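StAR-related lipid transfer protein 5 (Homo sapiens, PDB 2R55) probably binds cholesterol or other sterols and may carry such lipids within the cell. Local coordinates at residues W97-T102 / M215-A220; A43-C48 / L68-G73. All blocks are in the same frame, centred on the assembly; numbering follows the deposited sequence.

Interaction 1. Residues W97-T102 / M215-A220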
loop_
_atom_site.group_PDB
_atom_site.type_symbol
_atom_site.label_atom_id
_atom_site.label_comp_id
_atom_site.label_asym_id
_atom_site.label_seq_id
_atom_site.Cartn_x
_atom_site.Cartn_y
_atom_site.Cartn_z
ATOM N N TRP A 97 -12.856 1.932 -5.152
ATOM C CA TRP A 97 -12.940 0.477 -5.110
ATOM C C TRP A 97 -12.368 -0.179 -3.860
ATOM O O TRP A 97 -12.727 -1.310 -3.546
ATOM C CB TRP A 97 -12.269 -0.116 -6.353
ATOM C CG TRP A 97 -10.841 0.310 -6.525
ATOM C CD1 TRP A 97 -10.389 1.368 -7.256
ATOM C CD2 TRP A 97 -9.684 -0.310 -5.952
ATOM N NE1 TRP A 97 -9.018 1.443 -7.181
ATOM C CE2 TRP A 97 -8.558 0.426 -6.387
ATOM C CE3 TRP A 97 -9.485 -1.422 -5.122
ATOM C CZ2 TRP A 97 -7.248 0.090 -6.015
ATOM C CZ3 TRP A 97 -8.182 -1.749 -4.738
ATOM C CH2 TRP A 97 -7.082 -0.992 -5.185
ATOM N N ASP A 98 -11.469 0.502 -3.160
ATOM C CA ASP A 98 -10.800 -0.117 -2.012
ATOM C C ASP A 98 -11.586 0.057 -0.718
ATOM O O ASP A 98 -11.612 1.147 -0.136
ATOM C CB ASP A 98 -9.382 0.433 -1.854
ATOM C CG ASP A 98 -8.613 -0.237 -0.721
ATOM O OD1 ASP A 98 -8.833 -1.436 -0.422
ATOM O OD2 ASP A 98 -7.761 0.452 -0.136
ATOM N N GLU A 99 -12.206 -1.026 -0.256
ATOM C CA GLU A 99 -13.071 -0.970 0.927
ATOM C C GLU A 99 -12.396 -0.329 2.141
ATOM O O GLU A 99 -13.073 0.144 3.044
ATOM C CB GLU A 99 -13.644 -2.361 1.278
ATOM C CG GLU A 99 -12.614 -3.401 1.736
ATOM C CD GLU A 99 -13.206 -4.543 2.570
ATOM O OE1 GLU A 99 -14.389 -4.898 2.378
ATOM O OE2 GLU A 99 -12.464 -5.099 3.417
ATOM N N ASN A 100 -11.059 -0.304 2.132
ATOM C CA ASN A 100 -10.258 0.200 3.252
ATOM C C ASN A 100 -9.796 1.649 3.165
ATOM O O ASN A 100 -8.881 2.062 3.901
ATOM C CB ASN A 100 -9.041 -0.689 3.460
ATOM C CG ASN A 100 -9.210 -1.628 4.616
ATOM O OD1 ASN A 100 -9.917 -1.330 5.575
ATOM N ND2 ASN A 100 -8.552 -2.771 4.541
ATOM N N VAL A 101 -10.427 2.414 2.282
ATOM C CA VAL A 101 -10.032 3.791 2.027
ATOM C C VAL A 101 -11.272 4.649 1.850
ATOM O O VAL A 101 -12.119 4.361 1.006
ATOM C CB VAL A 101 -9.086 3.900 0.780
ATOM C CG1 VAL A 101 -9.048 5.327 0.220
ATOM C CG2 VAL A 101 -7.675 3.432 1.127
ATOM N N THR A 102 -11.369 5.700 2.652
ATOM C CA THR A 102 -12.502 6.612 2.593
ATOM C C THR A 102 -12.090 8.001 2.123
ATOM O O THR A 102 -12.867 8.688 1.461
ATOM C CB THR A 102 -13.226 6.715 3.952
ATOM O OG1 THR A 102 -12.268 6.668 5.018
ATOM C CG2 THR A 102 -14.190 5.558 4.123
ATOM N N MET A 215 -5.473 -7.956 2.800
ATOM C CA MET A 215 -4.766 -8.145 1.522
ATOM C C MET A 215 -5.550 -8.949 0.469
ATOM O O MET A 215 -5.590 -8.565 -0.693
ATOM C CB MET A 215 -3.395 -8.778 1.768
ATOM C CG MET A 215 -2.489 -8.863 0.539
ATOM S SD MET A 215 -1.582 -7.344 0.195
ATOM C CE MET A 215 -0.342 -7.367 1.473
ATOM N N THR A 216 -6.157 -10.064 0.876
ATOM C CA THR A 216 -6.960 -10.894 -0.043
ATOM C C THR A 216 -8.212 -10.168 -0.574
ATOM O O THR A 216 -8.625 -10.380 -1.720
ATOM C CB THR A 216 -7.413 -12.206 0.607
ATOM O OG1 THR A 216 -8.277 -11.913 1.716
ATOM C CG2 THR A 216 -6.211 -13.018 1.068
ATOM N N ARG A 217 -8.786 -9.318 0.273
ATOM C CA ARG A 217 -9.897 -8.442 -0.084
ATOM C C ARG A 217 -9.460 -7.301 -0.994
ATOM O O ARG A 217 -10.217 -6.864 -1.869
ATOM C CB ARG A 217 -10.534 -7.856 1.193
ATOM C CG ARG A 217 -11.749 -8.611 1.683
ATOM C CD ARG A 217 -11.783 -8.721 3.213
ATOM N NE ARG A 217 -13.156 -8.934 3.699
ATOM C CZ ARG A 217 -13.845 -10.068 3.559
ATOM N NH1 ARG A 217 -13.301 -11.134 2.959
ATOM N NH2 ARG A 217 -15.087 -10.137 4.017
ATOM N N PHE A 218 -8.248 -6.803 -0.755
ATOM C CA PHE A 218 -7.662 -5.737 -1.563
ATOM C C PHE A 218 -7.585 -6.185 -3.035
ATOM O O PHE A 218 -8.034 -5.472 -3.944
ATOM C CB PHE A 218 -6.300 -5.359 -0.987
ATOM C CG PHE A 218 -5.477 -4.442 -1.857
ATOM C CD1 PHE A 218 -5.613 -3.058 -1.768
ATOM C CD2 PHE A 218 -4.513 -4.962 -2.723
ATOM C CE1 PHE A 218 -4.809 -2.214 -2.563
ATOM C CE2 PHE A 218 -3.736 -4.123 -3.520
ATOM C CZ PHE A 218 -3.881 -2.751 -3.438
ATOM N N TYR A 219 -7.066 -7.391 -3.254
ATOM C CA TYR A 219 -6.924 -7.930 -4.603
ATOM C C TYR A 219 -8.265 -8.283 -5.202
ATOM O O TYR A 219 -8.501 -8.029 -6.389
ATOM C CB TYR A 219 -5.990 -9.150 -4.634
ATOM C CG TYR A 219 -4.523 -8.808 -4.657
ATOM C CD1 TYR A 219 -3.865 -8.375 -3.501
ATOM C CD2 TYR A 219 -3.781 -8.938 -5.833
ATOM C CE1 TYR A 219 -2.531 -8.066 -3.525
ATOM C CE2 TYR A 219 -2.438 -8.637 -5.861
ATOM C CZ TYR A 219 -1.814 -8.202 -4.705
ATOM O OH TYR A 219 -0.468 -7.897 -4.743
ATOM N N ALA A 220 -9.129 -8.888 -4.395
ATOM C CA ALA A 220 -10.498 -9.140 -4.835
ATOM C C ALA A 220 -11.117 -7.845 -5.383
ATOM O O ALA A 220 -11.648 -7.837 -6.486
ATOM C CB ALA A 220 -11.338 -9.728 -3.707
#
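Trp-97 and Phe-218 form the close-packed end of this contact, where the loop after helix 94-97 meets helix 204-227. The rim of the six-membered ring of the indole does the touching: CH2 of Trp-97 lies 3.7 Å from CE1 of Phe-218, and CZ3 of Trp-97 also nears the carbonyl oxygen of Phe-218. The six-membered ring of Trp-97 and the ring of Phe-218 have centroids 5.5 Å apart and meet obliquely, their planes at 57°. With chi1 near 56°, CG of Trp-97 sits between the backbone N and the carbonyl carbon, and the far end of the indole reaches the helix while its NE1 bonds back to Cys-85 O. Beside it, Asp-98 brings OD1 to the edge of the phenyl ring, 3.8 Å from CD1 of Phe-218, with carboxylate and ring planes perpendicular. The helix in question is the long C-terminal helix of the START fold, which lies across the curved sheet as a lid over the lipid cavity; Phe-218 also meets Phe-194 of strand 188-197 edge-to-face, so its ring is wedged between loop and sheet. Were Phe-218 an alanine, the CH2 rim of Trp-97 and the ring of Phe-194 would probably lose their shared aromatic partner and a gap would open between loop and sheet. Things slacken toward solvent. Glu-99, in the type I turn from Asp-98 to Val-101, extends to exposed Arg-217, yet OE2 of Glu-99 stays 3.9 Å from NE of Arg-217, a long salt bridge. Carboxylate and guanidinium planes stand 73° apart, and OE2 of Glu-99 lies nearer to CD of Arg-217, at 3.7 Å, than to NE.

Interaction 2. Residues A43-C48 / L68-G73; sequences AGWKIC and LYRGEG
Trp-45 lies across Arg-70 and Leu-68 at one border of the curved START-domain sheet, where strands 46-49 and 67-75 flank strand 54-60, each antiparallel to it. The two segments share no hydrogen bond, and their backbones are bridged by strand 54-60: Lys-46 and Cys-48 pair with Trp-58 and Val-56, Leu-68 and Arg-70 with Arg-59 and Ser-57. What joins them directly is side chains.

The main interaction is CH-pi. CB of Arg-70 sits over the six-membered ring of Trp-45, 4.0 Å from its centroid and 24° off the normal, while CD of the same arginine lies above the middle of the indole. CG of Arg-70 is anti to its N (chi1 175°) and the chain stays extended as far as NE, which draws the methylenes along that face. The cation-pi component is slight, because CZ of Arg-70 remains 5.6 Å from the centroid of the five-membered ring of Trp-45. Arg-59 makes a further cation-pi contact with the indole, whose NE1 is bonded to Asp-41 O. The Leu-68 carbonyl oxygen meets the indole at its edge, in the ring plane.

Apolar contacts complete the join. CD2 of Leu-68 touches CH2 of Trp-45 at 3.7 Å. Farther along, SG of Cys-48 approaches the rim of the buried Tyr-69 ring, 4.3 Å from CE2 of Tyr-69.

Two polar side chains are tied within their own segments. Lys-46 NZ folds back onto Gly-44 O, 3.0 Å away, from above the carbonyl plane. Arg-70 is held by a salt bridge to Glu-72: NH1 of Arg-70 gives a 2.6 Å bond to OE1 of Glu-72, close to the guanidinium plane but entering from above the carboxylate plane.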
loop_
_atom_site.group_PDB
_atom_site.type_symbol
_atom_site.label_atom_id
_atom_site.label_comp_id
_atom_site.label_asym_id
_atom_site.label_seq_id
_atom_site.Cartn_x
_atom_site.Cartn_y
_atom_site.Cartn_z
ATOM N N ALA A 43 13.522 -14.853 1.756
ATOM C CA ALA A 43 13.714 -15.350 3.114
ATOM C C ALA A 43 12.789 -14.666 4.103
ATOM O O ALA A 43 12.216 -13.600 3.816
ATOM C CB ALA A 43 15.162 -15.182 3.545
ATOM N N GLY A 44 12.654 -15.285 5.273
ATOM C CA GLY A 44 11.785 -14.771 6.315
ATOM C C GLY A 44 10.331 -15.084 6.025
ATOM O O GLY A 44 9.629 -15.529 6.914
ATOM N N TRP A 45 9.895 -14.875 4.780
ATOM C CA TRP A 45 8.486 -15.001 4.377
ATOM C C TRP A 45 7.776 -16.304 4.788
ATOM O O TRP A 45 8.085 -17.371 4.241
ATOM C CB TRP A 45 8.337 -14.831 2.856
ATOM C CG TRP A 45 8.814 -13.527 2.315
ATOM C CD1 TRP A 45 9.799 -13.347 1.401
ATOM C CD2 TRP A 45 8.323 -12.219 2.641
ATOM N NE1 TRP A 45 9.960 -12.007 1.129
ATOM C CE2 TRP A 45 9.069 -11.293 1.883
ATOM C CE3 TRP A 45 7.314 -11.738 3.494
ATOM C CZ2 TRP A 45 8.847 -9.924 1.949
ATOM C CZ3 TRP A 45 7.102 -10.374 3.567
ATOM C CH2 TRP A 45 7.858 -9.481 2.798
ATOM N N LYS A 46 6.813 -16.202 5.716
ATOM C CA LYS A 46 5.998 -17.358 6.132
ATOM C C LYS A 46 4.579 -17.172 5.625
ATOM O O LYS A 46 3.960 -16.141 5.879
ATOM C CB LYS A 46 5.974 -17.542 7.660
ATOM C CG LYS A 46 7.287 -17.240 8.414
ATOM C CD LYS A 46 8.086 -18.500 8.704
ATOM C CE LYS A 46 9.203 -18.735 7.671
ATOM N NZ LYS A 46 10.512 -18.127 8.086
ATOM N N ILE A 47 4.060 -18.174 4.922
ATOM C CA ILE A 47 2.756 -18.077 4.257
ATOM C C ILE A 47 1.558 -17.978 5.228
ATOM O O ILE A 47 1.504 -18.697 6.234
ATOM C CB ILE A 47 2.567 -19.261 3.259
ATOM C CG1 ILE A 47 1.570 -18.906 2.152
ATOM C CG2 ILE A 47 2.181 -20.552 3.981
ATOM C CD1 ILE A 47 2.229 -18.309 0.907
ATOM N N CYS A 48 0.612 -17.083 4.933
ATOM C CA CYS A 48 -0.636 -16.996 5.704
ATOM C C CYS A 48 -1.674 -17.899 5.056
ATOM O O CYS A 48 -2.106 -18.906 5.621
ATOM C CB CYS A 48 -1.231 -15.582 5.705
ATOM S SG CYS A 48 -0.208 -14.201 6.189
ATOM N N LEU A 68 5.452 -7.196 8.317
ATOM C CA LEU A 68 5.333 -6.736 6.943
ATOM C C LEU A 68 4.605 -7.811 6.169
ATOM O O LEU A 68 4.926 -8.992 6.307
ATOM C CB LEU A 68 6.730 -6.490 6.354
ATOM C CG LEU A 68 7.014 -6.361 4.855
ATOM C CD1 LEU A 68 6.357 -5.129 4.240
ATOM C CD2 LEU A 68 8.543 -6.358 4.580
ATOM N N TYR A 69 3.646 -7.397 5.341
ATOM C CA TYR A 69 2.779 -8.305 4.584
ATOM C C TYR A 69 3.027 -8.184 3.083
ATOM O O TYR A 69 3.207 -7.072 2.564
ATOM C CB TYR A 69 1.291 -8.037 4.905
ATOM C CG TYR A 69 0.907 -8.487 6.292
ATOM C CD1 TYR A 69 0.992 -7.616 7.382
ATOM C CD2 TYR A 69 0.489 -9.795 6.525
ATOM C CE1 TYR A 69 0.664 -8.044 8.680
ATOM C CE2 TYR A 69 0.154 -10.234 7.814
ATOM C CZ TYR A 69 0.246 -9.353 8.881
ATOM O OH TYR A 69 -0.069 -9.793 10.138
ATOM N N ARG A 70 3.019 -9.326 2.396
ATOM C CA ARG A 70 3.350 -9.399 0.994
ATOM C C ARG A 70 2.228 -10.102 0.235
ATOM O O ARG A 70 1.896 -11.263 0.518
ATOM C CB ARG A 70 4.656 -10.171 0.836
ATOM C CG ARG A 70 5.106 -10.459 -0.615
ATOM C CD ARG A 70 5.949 -11.711 -0.650
ATOM N NE ARG A 70 6.858 -11.749 -1.785
ATOM C CZ ARG A 70 6.514 -12.127 -3.015
ATOM N NH1 ARG A 70 5.257 -12.485 -3.294
ATOM N NH2 ARG A 70 7.428 -12.124 -3.979
ATOM N N GLY A 71 1.647 -9.379 -0.712
ATOM C CA GLY A 71 0.621 -9.916 -1.590
ATOM C C GLY A 71 1.185 -10.132 -2.983
ATOM O O GLY A 71 1.903 -9.280 -3.511
ATOM N N GLU A 72 0.871 -11.276 -3.570
ATOM C CA GLU A 72 1.242 -11.537 -4.951
ATOM C C GLU A 72 0.060 -12.133 -5.719
ATOM O O GLU A 72 -0.680 -12.992 -5.203
ATOM C CB GLU A 72 2.492 -12.427 -5.029
ATOM C CG GLU A 72 2.818 -12.981 -6.422
ATOM C CD GLU A 72 4.318 -13.178 -6.673
ATOM O OE1 GLU A 72 5.070 -13.529 -5.722
ATOM O OE2 GLU A 72 4.740 -12.971 -7.837
ATOM N N GLY A 73 -0.119 -11.659 -6.948
ATOM C CA GLY A 73 -1.293 -12.009 -7.723
ATOM C C GLY A 73 -1.338 -11.368 -9.095
ATOM O O GLY A 73 -1.169 -10.136 -9.234
#

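Both segments of interaction 2 come earlier in the chain than those of interaction 1 pair up, since 97-102 and 215-220 follow them, and the two centres lie about 17 Å apart within the one START domain. Interaction 2 spans end strand 46-49 and interior strand 67-75, across strand 54-60, while interaction 1 ties helix 204-227 to the loop between helix 94-97 and strand 103-109. The helix joins the two: Tyr-219 OH lies 3.0 Å from Gly-71 O, probably a hydrogen bond, though the hydroxyl also bonds to Leu-190 O, and Met-215 CE packs 3.6 Å from Gly-71 N. Residues 215-220 therefore meet strand 67-75 as well as the 97-102 loop, consistent with a C-terminal helix that closes over the sheet in this lipid-binding fold.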